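Local coordinates for protein fructokinase (Vibrio cholerae serotype O1, PDB 5EYN) that probably transfers the terminal phosphate of ATP to fructose, as a fructokinase of the PfkB sugar-kinase family, at residues A[144-149]-A[153-158]; A[160-163]-A[168-171]; A[209-214]-A[221-226]; A[197-202]-A[280-285]. All blocks are in the same frame, centred on the assembly; numbering follows the deposited sequence.

Contacts 1 and 2 share helix 151-165 and meet where L146 CD1 lies 3.9 Å from F171 CZ. Contacts 2 and 4 sit on neighbouring parallel strands of the central sheet of this ribokinase-type kinase, hydrogen-bonded through F171 N and V199 O at 2.9 Å, so that one sheet ties together contacts made at separate places in the chain. Contact 3, nested within the loop that contact 4 closes, reaches it through F202, whose CE2 is 3.8 Å from I223 CD1. Contact 1 reaches the sugar pocket: its I144 touches the bound fructose, and the A145 side chain is about 9 Å from it; that of V199 in contact 4 is about 13 Å from ADP.

Contact 1 (A[144-149]-A[153-158]); sequences IALANQ and SSTFAA
S153, in the first turn of helix 151-165, is tied to Q149 just before the helix by two hydrogen bonds that end on one oxygen. Its backbone N donates to Q149 OE1 at 3.0 Å and its hydroxyl OG to the same OE1 at 2.8 Å, the two donors coming from opposite faces of the amide plane. Q149 can offer its oxygen there because its chain folds back at chi2 (-68°), bringing the amide alongside the helix start.

Two residues on, T155 faces A145 and L146. The methyl T155 CG2 lies 3.8 Å from L146 CD2, the two side chains set nearly perpendicular, while T155 OG1 comes within 3.6 Å of A145 CB. That hydroxyl is hydrogen-bonded to the carbonyl of S151, one turn back, and A145 O in turn accepts from S151 OG.

F156 then presents a face of its ring to L146. L146 CD2 stands 4.2 Å from the centroid of the F156 ring and 20° off the normal, displaced toward the rim: a CH-pi contact. Both residues also touch T189 and A193 of helix 186-194, and the F156 ring makes a cation-pi contact with R192.

The loop follows strand 138-142, and its I144 touches the bound fructose, so the contact seats a sugar-pocket loop on the helix that follows it. Its chemistry is divided: a doubly gripped amide oxygen at the exposed end, which should hold the Q149 amide in a definite rotation, and apolar packing without polar bonds at the buried end.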
loop_
_atom_site.group_PDB
_atom_site.type_symbol
_atom_site.label_atom_id
_atom_site.label_comp_id
_atom_site.label_asym_id
_atom_site.label_seq_id
_atom_site.Cartn_x
_atom_site.Cartn_y
_atom_site.Cartn_z
ATOM N N ILE A 144 -15.599 6.198 6.509
ATOM C CA ILE A 144 -14.171 6.117 6.717
ATOM C C ILE A 144 -13.674 7.423 7.347
ATOM O O ILE A 144 -12.734 7.416 8.144
ATOM C CB ILE A 144 -13.426 5.753 5.422
ATOM C CG1 ILE A 144 -13.452 4.241 5.250
ATOM C CG2 ILE A 144 -11.976 6.259 5.440
ATOM C CD1 ILE A 144 -12.751 3.754 4.002
ATOM N N ALA A 145 -14.308 8.541 7.026
ATOM C CA ALA A 145 -13.896 9.814 7.597
ATOM C C ALA A 145 -14.107 9.855 9.105
ATOM O O ALA A 145 -13.489 10.661 9.788
ATOM C CB ALA A 145 -14.656 10.950 6.930
ATOM N N LEU A 146 -14.972 8.981 9.598
ATOM C CA LEU A 146 -15.288 8.883 11.011
ATOM C C LEU A 146 -14.519 7.773 11.697
ATOM O O LEU A 146 -14.717 7.537 12.872
ATOM C CB LEU A 146 -16.772 8.584 11.170
ATOM C CG LEU A 146 -17.707 9.497 10.376
ATOM C CD1 LEU A 146 -19.153 9.094 10.602
ATOM C CD2 LEU A 146 -17.486 10.967 10.741
ATOM N N ALA A 147 -13.651 7.060 10.984
ATOM C CA ALA A 147 -13.083 5.848 11.558
ATOM C C ALA A 147 -12.121 6.097 12.709
ATOM O O ALA A 147 -12.144 5.350 13.681
ATOM C CB ALA A 147 -12.419 4.982 10.475
ATOM N N ASN A 148 -11.244 7.090 12.566
ATOM C CA ASN A 148 -10.238 7.362 13.585
ATOM C C ASN A 148 -10.084 8.846 13.773
ATOM O O ASN A 148 -10.479 9.632 12.924
ATOM C CB ASN A 148 -8.892 6.766 13.192
ATOM C CG ASN A 148 -8.976 5.290 12.930
ATOM O OD1 ASN A 148 -9.001 4.470 13.853
ATOM N ND2 ASN A 148 -9.017 4.937 11.667
ATOM N N GLN A 149 -9.517 9.230 14.910
ATOM C CA GLN A 149 -9.168 10.614 15.142
ATOM C C GLN A 149 -7.843 10.949 14.493
ATOM O O GLN A 149 -6.984 10.085 14.380
ATOM C CB GLN A 149 -9.042 10.868 16.643
ATOM C CG GLN A 149 -10.295 10.578 17.429
ATOM C CD GLN A 149 -11.427 11.545 17.115
ATOM O OE1 GLN A 149 -11.286 12.467 16.302
ATOM N NE2 GLN A 149 -12.572 11.303 17.714
ATOM N N SER A 153 -13.463 13.567 14.633
ATOM C CA SER A 153 -13.915 14.810 15.236
ATOM C C SER A 153 -13.892 15.969 14.244
ATOM O O SER A 153 -14.772 16.829 14.283
ATOM C CB SER A 153 -13.129 15.139 16.510
ATOM O OG SER A 153 -11.737 15.231 16.303
ATOM N N SER A 154 -12.913 16.007 13.345
ATOM C CA SER A 154 -12.874 17.085 12.357
ATOM C C SER A 154 -14.080 17.028 11.422
ATOM O O SER A 154 -14.646 18.049 11.061
ATOM C CB SER A 154 -11.591 17.034 11.525
ATOM O OG SER A 154 -10.456 17.258 12.333
ATOM N N THR A 155 -14.475 15.825 11.056
ATOM C CA THR A 155 -15.558 15.641 10.124
ATOM C C THR A 155 -16.880 15.953 10.803
ATOM O O THR A 155 -17.750 16.583 10.230
ATOM C CB THR A 155 -15.525 14.207 9.554
ATOM O OG1 THR A 155 -14.306 14.017 8.825
ATOM C CG2 THR A 155 -16.682 13.992 8.645
ATOM N N PHE A 156 -17.043 15.527 12.048
ATOM C CA PHE A 156 -18.242 15.939 12.777
ATOM C C PHE A 156 -18.326 17.469 12.918
ATOM O O PHE A 156 -19.417 18.037 12.855
ATOM C CB PHE A 156 -18.341 15.271 14.147
ATOM C CG PHE A 156 -18.906 13.882 14.096
ATOM C CD1 PHE A 156 -20.207 13.670 13.695
ATOM C CD2 PHE A 156 -18.156 12.796 14.505
ATOM C CE1 PHE A 156 -20.731 12.394 13.666
ATOM C CE2 PHE A 156 -18.682 11.526 14.473
ATOM C CZ PHE A 156 -19.968 11.323 14.058
ATOM N N ALA A 157 -17.191 18.136 13.095
ATOM C CA ALA A 157 -17.194 19.596 13.164
ATOM C C ALA A 157 -17.604 20.175 11.820
ATOM O O ALA A 157 -18.375 21.121 11.768
ATOM C CB ALA A 157 -15.833 20.126 13.592
ATOM N N ALA A 158 -17.098 19.604 10.731
ATOM C CA ALA A 158 -17.471 20.077 9.403
ATOM C C ALA A 158 -18.971 19.939 9.197
ATOM O O ALA A 158 -19.616 20.844 8.692
ATOM C CB ALA A 158 -16.720 19.323 8.331
#

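Contact 2 (A[160-163]-A[168-171]); sequences AQMK and YVSF
M162 and K163, near the end of helix 151-165, pass beside Y168 and V169 at the start of strand 168-172, with the CA atoms of K163 and Y168 6.3 Å apart and the two backbones running in roughly opposed directions. This is the return half of a beta-alpha-beta crossover, in which strand 138-142, the helix and strand 168-172 follow one another and the two strands lie side by side and parallel in the main sheet.

M162 points at the strand. M162 CG, anti to the backbone N (chi1 -177°), is set over the backbone of Y168, 3.8 Å from Y168 O and 3.9 Å from Y168 N. Bends at chi2 and chi3 then turn the thioether aside, and the side chain packs on F133, E137 and L139. The ring of Y168 leaves on the other side of the strand and meets W138, so this residue offers the helix mainly its main chain.

V169 points back at the helix and does so chiefly with one branch. V169 CG2 is 4.3 Å from M162 CG, a loose apolar approach, and lies nearer to the lysine, whose aliphatic stem crosses the valine at about a right angle. Further out the K163 chain bends twice, and its ammonium NZ is hydrogen-bonded to L196 O. The touching atoms of the lysine-valine pair are K163 CG and V169 CG2, 3.9 Å apart.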
loop_
_atom_site.group_PDB
_atom_site.type_symbol
_atom_site.label_atom_id
_atom_site.label_comp_id
_atom_site.label_asym_id
_atom_site.label_seq_id
_atom_site.Cartn_x
_atom_site.Cartn_y
_atom_site.Cartn_z
ATOM N N ALA A 160 -21.307 19.901 11.557
ATOM C CA ALA A 160 -21.958 20.903 12.396
ATOM C C ALA A 160 -21.882 22.285 11.749
ATOM O O ALA A 160 -22.837 23.064 11.819
ATOM C CB ALA A 160 -21.349 20.928 13.796
ATOM N N GLN A 161 -20.758 22.588 11.099
ATOM C CA GLN A 161 -20.579 23.903 10.470
ATOM C C GLN A 161 -21.450 24.050 9.229
ATOM O O GLN A 161 -22.022 25.115 8.975
ATOM C CB GLN A 161 -19.105 24.149 10.141
ATOM C CG GLN A 161 -18.233 24.336 11.366
ATOM C CD GLN A 161 -16.758 24.257 11.049
ATOM O OE1 GLN A 161 -16.329 24.536 9.935
ATOM N NE2 GLN A 161 -15.974 23.862 12.028
ATOM N N MET A 162 -21.571 22.984 8.448
ATOM C CA MET A 162 -22.434 23.052 7.282
ATOM C C MET A 162 -23.893 23.234 7.704
ATOM O O MET A 162 -24.614 24.035 7.111
ATOM C CB MET A 162 -22.284 21.800 6.413
ATOM C CG MET A 162 -23.111 21.880 5.141
ATOM S SD MET A 162 -22.723 23.298 4.106
ATOM C CE MET A 162 -21.371 22.634 3.126
ATOM N N LYS A 163 -24.313 22.533 8.756
ATOM C CA LYS A 163 -25.673 22.670 9.261
ATOM C C LYS A 163 -25.897 24.094 9.749
ATOM O O LYS A 163 -26.935 24.692 9.492
ATOM C CB LYS A 163 -25.947 21.670 10.389
ATOM C CG LYS A 163 -25.988 20.224 9.893
ATOM C CD LYS A 163 -26.057 19.200 11.018
ATOM C CE LYS A 163 -27.378 19.178 11.733
ATOM N NZ LYS A 163 -28.477 18.780 10.819
ATOM N N TYR A 168 -26.671 21.599 3.532
ATOM C CA TYR A 168 -27.321 20.305 3.640
ATOM C C TYR A 168 -26.256 19.234 3.722
ATOM O O TYR A 168 -25.174 19.372 3.150
ATOM C CB TYR A 168 -28.208 20.054 2.424
ATOM C CG TYR A 168 -29.218 21.142 2.206
ATOM C CD1 TYR A 168 -30.252 21.324 3.100
ATOM C CD2 TYR A 168 -29.146 21.975 1.107
ATOM C CE1 TYR A 168 -31.187 22.322 2.924
ATOM C CE2 TYR A 168 -30.066 22.988 0.925
ATOM C CZ TYR A 168 -31.093 23.152 1.838
ATOM O OH TYR A 168 -32.028 24.155 1.657
ATOM N N VAL A 169 -26.581 18.155 4.420
ATOM C CA VAL A 169 -25.629 17.095 4.691
ATOM C C VAL A 169 -26.129 15.767 4.160
ATOM O O VAL A 169 -27.239 15.336 4.457
ATOM C CB VAL A 169 -25.377 16.971 6.208
ATOM C CG1 VAL A 169 -24.444 15.803 6.491
ATOM C CG2 VAL A 169 -24.818 18.268 6.754
ATOM N N SER A 170 -25.284 15.138 3.352
ATOM C CA SER A 170 -25.520 13.811 2.825
ATOM C C SER A 170 -24.516 12.851 3.457
ATOM O O SER A 170 -23.343 13.177 3.592
ATOM C CB SER A 170 -25.342 13.858 1.305
ATOM O OG SER A 170 -25.350 12.582 0.687
ATOM N N PHE A 171 -24.979 11.668 3.829
ATOM C CA PHE A 171 -24.136 10.663 4.451
ATOM C C PHE A 171 -24.412 9.305 3.829
ATOM O O PHE A 171 -25.569 8.903 3.677
ATOM C CB PHE A 171 -24.414 10.645 5.964
ATOM C CG PHE A 171 -23.559 9.681 6.751
ATOM C CD1 PHE A 171 -22.186 9.724 6.671
ATOM C CD2 PHE A 171 -24.139 8.745 7.589
ATOM C CE1 PHE A 171 -21.408 8.847 7.382
ATOM C CE2 PHE A 171 -23.363 7.885 8.321
ATOM C CZ PHE A 171 -21.998 7.924 8.200
#

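Contact 3 (A[209-214]-A[221-226])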
loop_
_atom_site.group_PDB
_atom_site.type_symbol
_atom_site.label_atom_id
_atom_site.label_comp_id
_atom_site.label_asym_id
_atom_site.label_seq_id
_atom_site.Cartn_x
_atom_site.Cartn_y
_atom_site.Cartn_z
ATOM N N PHE A 209 -27.286 -4.105 9.022
ATOM C CA PHE A 209 -26.155 -4.222 9.936
ATOM C C PHE A 209 -26.207 -3.124 10.992
ATOM O O PHE A 209 -26.050 -3.379 12.173
ATOM C CB PHE A 209 -24.840 -4.135 9.164
ATOM C CG PHE A 209 -23.626 -4.210 10.035
ATOM C CD1 PHE A 209 -23.124 -5.437 10.439
ATOM C CD2 PHE A 209 -22.987 -3.060 10.456
ATOM C CE1 PHE A 209 -22.012 -5.512 11.238
ATOM C CE2 PHE A 209 -21.859 -3.135 11.258
ATOM C CZ PHE A 209 -21.379 -4.358 11.649
ATOM N N LEU A 210 -26.442 -1.896 10.560
ATOM C CA LEU A 210 -26.372 -0.763 11.477
ATOM C C LEU A 210 -27.532 -0.717 12.451
ATOM O O LEU A 210 -27.414 -0.123 13.513
ATOM C CB LEU A 210 -26.315 0.541 10.690
ATOM C CG LEU A 210 -24.982 0.791 9.999
ATOM C CD1 LEU A 210 -25.113 1.911 8.980
ATOM C CD2 LEU A 210 -23.871 1.110 11.004
ATOM N N THR A 211 -28.645 -1.337 12.084
ATOM C CA THR A 211 -29.825 -1.376 12.936
ATOM C C THR A 211 -30.028 -2.731 13.615
ATOM O O THR A 211 -30.918 -2.873 14.446
ATOM C CB THR A 211 -31.093 -1.038 12.136
ATOM O OG1 THR A 211 -31.238 -1.964 11.053
ATOM C CG2 THR A 211 -31.026 0.392 11.621
ATOM N N GLY A 212 -29.218 -3.727 13.265
ATOM C CA GLY A 212 -29.345 -5.047 13.864
ATOM C C GLY A 212 -30.640 -5.749 13.491
ATOM O O GLY A 212 -31.207 -6.504 14.286
ATOM N N THR A 213 -31.100 -5.519 12.269
ATOM C CA THR A 213 -32.364 -6.071 11.813
ATOM C C THR A 213 -32.156 -7.045 10.659
ATOM O O THR A 213 -31.052 -7.178 10.134
ATOM C CB THR A 213 -33.324 -4.957 11.363
ATOM O OG1 THR A 213 -32.724 -4.204 10.313
ATOM C CG2 THR A 213 -33.648 -4.018 12.509
ATOM N N GLN A 214 -33.238 -7.707 10.257
ATOM C CA GLN A 214 -33.160 -8.755 9.250
ATOM C C GLN A 214 -33.932 -8.419 7.985
ATOM O O GLN A 214 -34.040 -9.252 7.084
ATOM C CB GLN A 214 -33.673 -10.077 9.831
ATOM C CG GLN A 214 -32.876 -10.569 11.038
ATOM C CD GLN A 214 -31.426 -10.878 10.704
ATOM O OE1 GLN A 214 -31.129 -11.433 9.651
ATOM N NE2 GLN A 214 -30.514 -10.486 11.589
ATOM N N GLN A 221 -37.928 1.060 10.163
ATOM C CA GLN A 221 -38.655 1.363 11.390
ATOM C C GLN A 221 -37.676 1.758 12.495
ATOM O O GLN A 221 -37.947 2.655 13.290
ATOM C CB GLN A 221 -39.500 0.166 11.827
ATOM C CG GLN A 221 -40.666 -0.140 10.892
ATOM C CD GLN A 221 -41.361 -1.449 11.227
ATOM O OE1 GLN A 221 -40.818 -2.290 11.946
ATOM N NE2 GLN A 221 -42.567 -1.628 10.702
ATOM N N ALA A 222 -36.526 1.095 12.532
ATOM C CA ALA A 222 -35.540 1.339 13.572
ATOM C C ALA A 222 -34.927 2.731 13.495
ATOM O O ALA A 222 -34.435 3.242 14.495
ATOM C CB ALA A 222 -34.447 0.276 13.524
ATOM N N ILE A 223 -34.950 3.352 12.319
ATOM C CA ILE A 223 -34.403 4.697 12.193
ATOM C C ILE A 223 -35.490 5.769 12.085
ATOM O O ILE A 223 -35.191 6.935 11.847
ATOM C CB ILE A 223 -33.412 4.817 11.004
ATOM C CG1 ILE A 223 -34.102 4.536 9.664
ATOM C CG2 ILE A 223 -32.220 3.884 11.215
ATOM C CD1 ILE A 223 -33.190 4.767 8.443
ATOM N N ALA A 224 -36.747 5.386 12.277
ATOM C CA ALA A 224 -37.853 6.332 12.106
ATOM C C ALA A 224 -37.714 7.566 12.995
ATOM O O ALA A 224 -37.997 8.688 12.566
ATOM C CB ALA A 224 -39.179 5.648 12.377
ATOM N N ASP A 225 -37.292 7.373 14.238
ATOM C CA ASP A 225 -37.255 8.491 15.172
ATOM C C ASP A 225 -36.149 9.494 14.864
ATOM O O ASP A 225 -36.058 10.538 15.503
ATOM C CB ASP A 225 -37.153 7.977 16.606
ATOM C CG ASP A 225 -38.408 7.265 17.041
ATOM O OD1 ASP A 225 -39.506 7.750 16.688
ATOM O OD2 ASP A 225 -38.302 6.220 17.717
ATOM N N PHE A 226 -35.323 9.181 13.873
ATOM C CA PHE A 226 -34.303 10.109 13.399
ATOM C C PHE A 226 -34.939 11.212 12.542
ATOM O O PHE A 226 -34.349 12.273 12.348
ATOM C CB PHE A 226 -33.232 9.354 12.606
ATOM C CG PHE A 226 -32.341 8.472 13.452
ATOM C CD1 PHE A 226 -30.985 8.717 13.529
ATOM C CD2 PHE A 226 -32.858 7.394 14.163
ATOM C CE1 PHE A 226 -30.156 7.917 14.302
ATOM C CE2 PHE A 226 -32.028 6.588 14.939
ATOM C CZ PHE A 226 -30.676 6.851 15.003
#
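T211, at the end of helix 204-211, and A222, on the next helical segment, bring their CA atoms to 6.4 Å, the closest backbone approach between 209-214 and 221-226. Helix 204-211 stops here in a Schellman motif: G212, with positive phi, is the C-prime residue, T213 N reaches back to Q208 O, and the bond from G212 N to F209 O is weak. The chain then turns into helix 216-222, which comes back past the end it has just left.

Between the segments the side chains meet through carbon alone. T211 CB lies 3.9 Å from A222 CB, and the methyl T211 CG2, at the same distance from that CB, comes within 3.7 Å of I223 CG2. The methyl can do this because CG2 is anti to the carbonyl carbon, with OG1 held between the backbone N and that carbon (chi1 58°). T213 adds a more distant touch, T213 CG2 to A222 CB at 4.5 Å.

The hydroxyl of T211 is occupied on its own side of the contact. It is hydrogen-bonded to L207 O one turn earlier and accepts from T213 OG1 at 2.8 Å. I223 continues inward, where it packs on I228, on M191 of helix 186-194 and on F202 of strand 199-203.

A threonine thus serves both surfaces: OG1 is spent on the helix terminus, which should restrain the side chain's rotation, and CG2 faces A222 and I223. The cross-contact itself is therefore purely van der Waals, small and without directional bonds.

Contact 4 (A[197-202]-A[280-285])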
loop_
_atom_site.group_PDB
_atom_site.type_symbol
_atom_site.label_atom_id
_atom_site.label_comp_id
_atom_site.label_asym_id
_atom_site.label_seq_id
_atom_site.Cartn_x
_atom_site.Cartn_y
_atom_site.Cartn_z
ATOM N N ALA A 197 -27.782 13.979 9.303
ATOM C CA ALA A 197 -27.852 14.116 7.863
ATOM C C ALA A 197 -29.254 14.467 7.371
ATOM O O ALA A 197 -30.261 14.081 7.963
ATOM C CB ALA A 197 -27.363 12.828 7.219
ATOM N N ASP A 198 -29.300 15.215 6.274
ATOM C CA ASP A 198 -30.527 15.429 5.524
ATOM C C ASP A 198 -30.865 14.267 4.606
ATOM O O ASP A 198 -32.037 13.956 4.394
ATOM C CB ASP A 198 -30.383 16.698 4.693
ATOM C CG ASP A 198 -30.243 17.920 5.546
ATOM O OD1 ASP A 198 -31.290 18.378 6.060
ATOM O OD2 ASP A 198 -29.111 18.422 5.699
ATOM N N VAL A 199 -29.822 13.652 4.053
ATOM C CA VAL A 199 -29.961 12.527 3.143
ATOM C C VAL A 199 -29.038 11.417 3.608
ATOM O O VAL A 199 -27.859 11.673 3.875
ATOM C CB VAL A 199 -29.540 12.935 1.720
ATOM C CG1 VAL A 199 -29.617 11.759 0.745
ATOM C CG2 VAL A 199 -30.397 14.074 1.204
ATOM N N VAL A 200 -29.558 10.197 3.721
ATOM C CA VAL A 200 -28.713 9.063 4.054
ATOM C C VAL A 200 -28.995 7.971 3.032
ATOM O O VAL A 200 -30.158 7.665 2.746
ATOM C CB VAL A 200 -28.982 8.531 5.474
ATOM C CG1 VAL A 200 -28.038 7.382 5.793
ATOM C CG2 VAL A 200 -28.854 9.646 6.485
ATOM N N LYS A 201 -27.923 7.411 2.482
ATOM C CA LYS A 201 -27.994 6.299 1.542
ATOM C C LYS A 201 -27.331 5.099 2.195
ATOM O O LYS A 201 -26.200 5.200 2.676
ATOM C CB LYS A 201 -27.293 6.663 0.237
ATOM C CG LYS A 201 -27.304 5.551 -0.822
ATOM C CD LYS A 201 -26.182 4.522 -0.601
ATOM C CE LYS A 201 -25.769 3.774 -1.835
ATOM N NZ LYS A 201 -24.460 3.117 -1.648
ATOM N N PHE A 202 -28.068 3.993 2.224
ATOM C CA PHE A 202 -27.584 2.720 2.734
ATOM C C PHE A 202 -27.682 1.708 1.615
ATOM O O PHE A 202 -28.616 1.766 0.833
ATOM C CB PHE A 202 -28.501 2.151 3.826
ATOM C CG PHE A 202 -28.706 3.018 5.043
ATOM C CD1 PHE A 202 -27.854 2.924 6.126
ATOM C CD2 PHE A 202 -29.815 3.826 5.138
ATOM C CE1 PHE A 202 -28.078 3.661 7.272
ATOM C CE2 PHE A 202 -30.051 4.562 6.291
ATOM C CZ PHE A 202 -29.173 4.484 7.353
ATOM N N GLN A 280 -34.280 23.688 -7.575
ATOM C CA GLN A 280 -34.807 24.832 -6.852
ATOM C C GLN A 280 -35.181 24.440 -5.425
ATOM O O GLN A 280 -34.903 25.168 -4.474
ATOM C CB GLN A 280 -36.043 25.374 -7.573
ATOM C CG GLN A 280 -36.896 26.305 -6.735
ATOM C CD GLN A 280 -36.150 27.554 -6.317
ATOM O OE1 GLN A 280 -35.136 27.480 -5.621
ATOM N NE2 GLN A 280 -36.641 28.708 -6.748
ATOM N N ASP A 281 -35.818 23.285 -5.283
ATOM C CA ASP A 281 -36.247 22.813 -3.977
ATOM C C ASP A 281 -36.050 21.313 -3.917
ATOM O O ASP A 281 -36.899 20.539 -4.346
ATOM C CB ASP A 281 -37.710 23.165 -3.724
ATOM C CG ASP A 281 -38.195 22.690 -2.369
ATOM O OD1 ASP A 281 -37.354 22.286 -1.533
ATOM O OD2 ASP A 281 -39.422 22.724 -2.141
ATOM N N TRP A 282 -34.917 20.896 -3.390
ATOM C CA TRP A 282 -34.597 19.486 -3.424
ATOM C C TRP A 282 -35.562 18.629 -2.607
ATOM O O TRP A 282 -35.660 17.432 -2.841
ATOM C CB TRP A 282 -33.154 19.266 -2.997
ATOM C CG TRP A 282 -32.882 19.383 -1.524
ATOM C CD1 TRP A 282 -32.412 20.474 -0.866
ATOM C CD2 TRP A 282 -33.032 18.353 -0.533
ATOM N NE1 TRP A 282 -32.246 20.189 0.466
ATOM C CE2 TRP A 282 -32.631 18.896 0.697
ATOM C CE3 TRP A 282 -33.465 17.028 -0.573
ATOM C CZ2 TRP A 282 -32.643 18.156 1.879
ATOM C CZ3 TRP A 282 -33.472 16.289 0.599
ATOM C CH2 TRP A 282 -33.066 16.854 1.806
ATOM N N HIS A 283 -36.283 19.228 -1.661
ATOM C CA HIS A 283 -37.228 18.460 -0.856
ATOM C C HIS A 283 -38.460 18.010 -1.636
ATOM O O HIS A 283 -39.234 17.180 -1.166
ATOM C CB HIS A 283 -37.713 19.281 0.338
ATOM C CG HIS A 283 -36.631 19.653 1.301
ATOM N ND1 HIS A 283 -36.044 20.899 1.308
ATOM C CD2 HIS A 283 -36.023 18.944 2.279
ATOM C CE1 HIS A 283 -35.123 20.943 2.255
ATOM N NE2 HIS A 283 -35.091 19.769 2.859
ATOM N N ASN A 284 -38.650 18.561 -2.822
ATOM C CA ASN A 284 -39.842 18.270 -3.597
ATOM C C ASN A 284 -39.836 16.805 -4.038
ATOM O O ASN A 284 -38.822 16.289 -4.510
ATOM C CB ASN A 284 -39.895 19.195 -4.807
ATOM C CG ASN A 284 -41.010 18.844 -5.752
ATOM O OD1 ASN A 284 -40.853 17.985 -6.615
ATOM N ND2 ASN A 284 -42.146 19.513 -5.601
ATOM N N GLN A 285 -40.969 16.130 -3.892
ATOM C CA GLN A 285 -41.005 14.694 -4.133
ATOM C C GLN A 285 -40.665 14.354 -5.594
ATOM O O GLN A 285 -39.928 13.411 -5.841
ATOM C CB GLN A 285 -42.349 14.102 -3.698
ATOM C CG GLN A 285 -42.330 12.590 -3.469
ATOM C CD GLN A 285 -41.416 12.147 -2.319
ATOM O OE1 GLN A 285 -40.869 12.968 -1.575
ATOM N NE2 GLN A 285 -41.253 10.840 -2.174
HETATM O O HOH W 1 -33.738 19.045 5.170
#
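W282 has the largest share of this contact, laying the six-membered end of its indole obliquely against D198, just before strand 199-203, and V199, its first residue. D198 CB is 3.9 Å from W282 CZ2, and V199 CG2 is 3.8 Å from W282 CZ3, with CH2 between them touching both. V199 uses the branch anti to its carbonyl carbon (chi1 178° sends CG1 elsewhere), and the valine and the indole run alongside, pointing opposite ways.

The tryptophan sits in the loop joining helices 264-278 and 285-302, near the starts of the interior strands 168-172 and 199-203 of the ribokinase-type sheet, where Y168 and W138 meet its ring edge-to-face. A type I turn from D281 to N284 shapes the loop, reinforced by an Asx turn (H283 N to D281 OD1, 3.2 Å); N284 N-caps the following helix.

Both carboxylate oxygens of D198 are engaged. OD2 accepts from V169 N on the adjoining strand, and D198 OD1 takes a hydrogen bond from a water at 2.7 Å. The same water lies 2.8 Å from H283 NE2, in the plane of an imidazole whose NE2 stands 3.0 Å above the indole plane of W282, toward its rim.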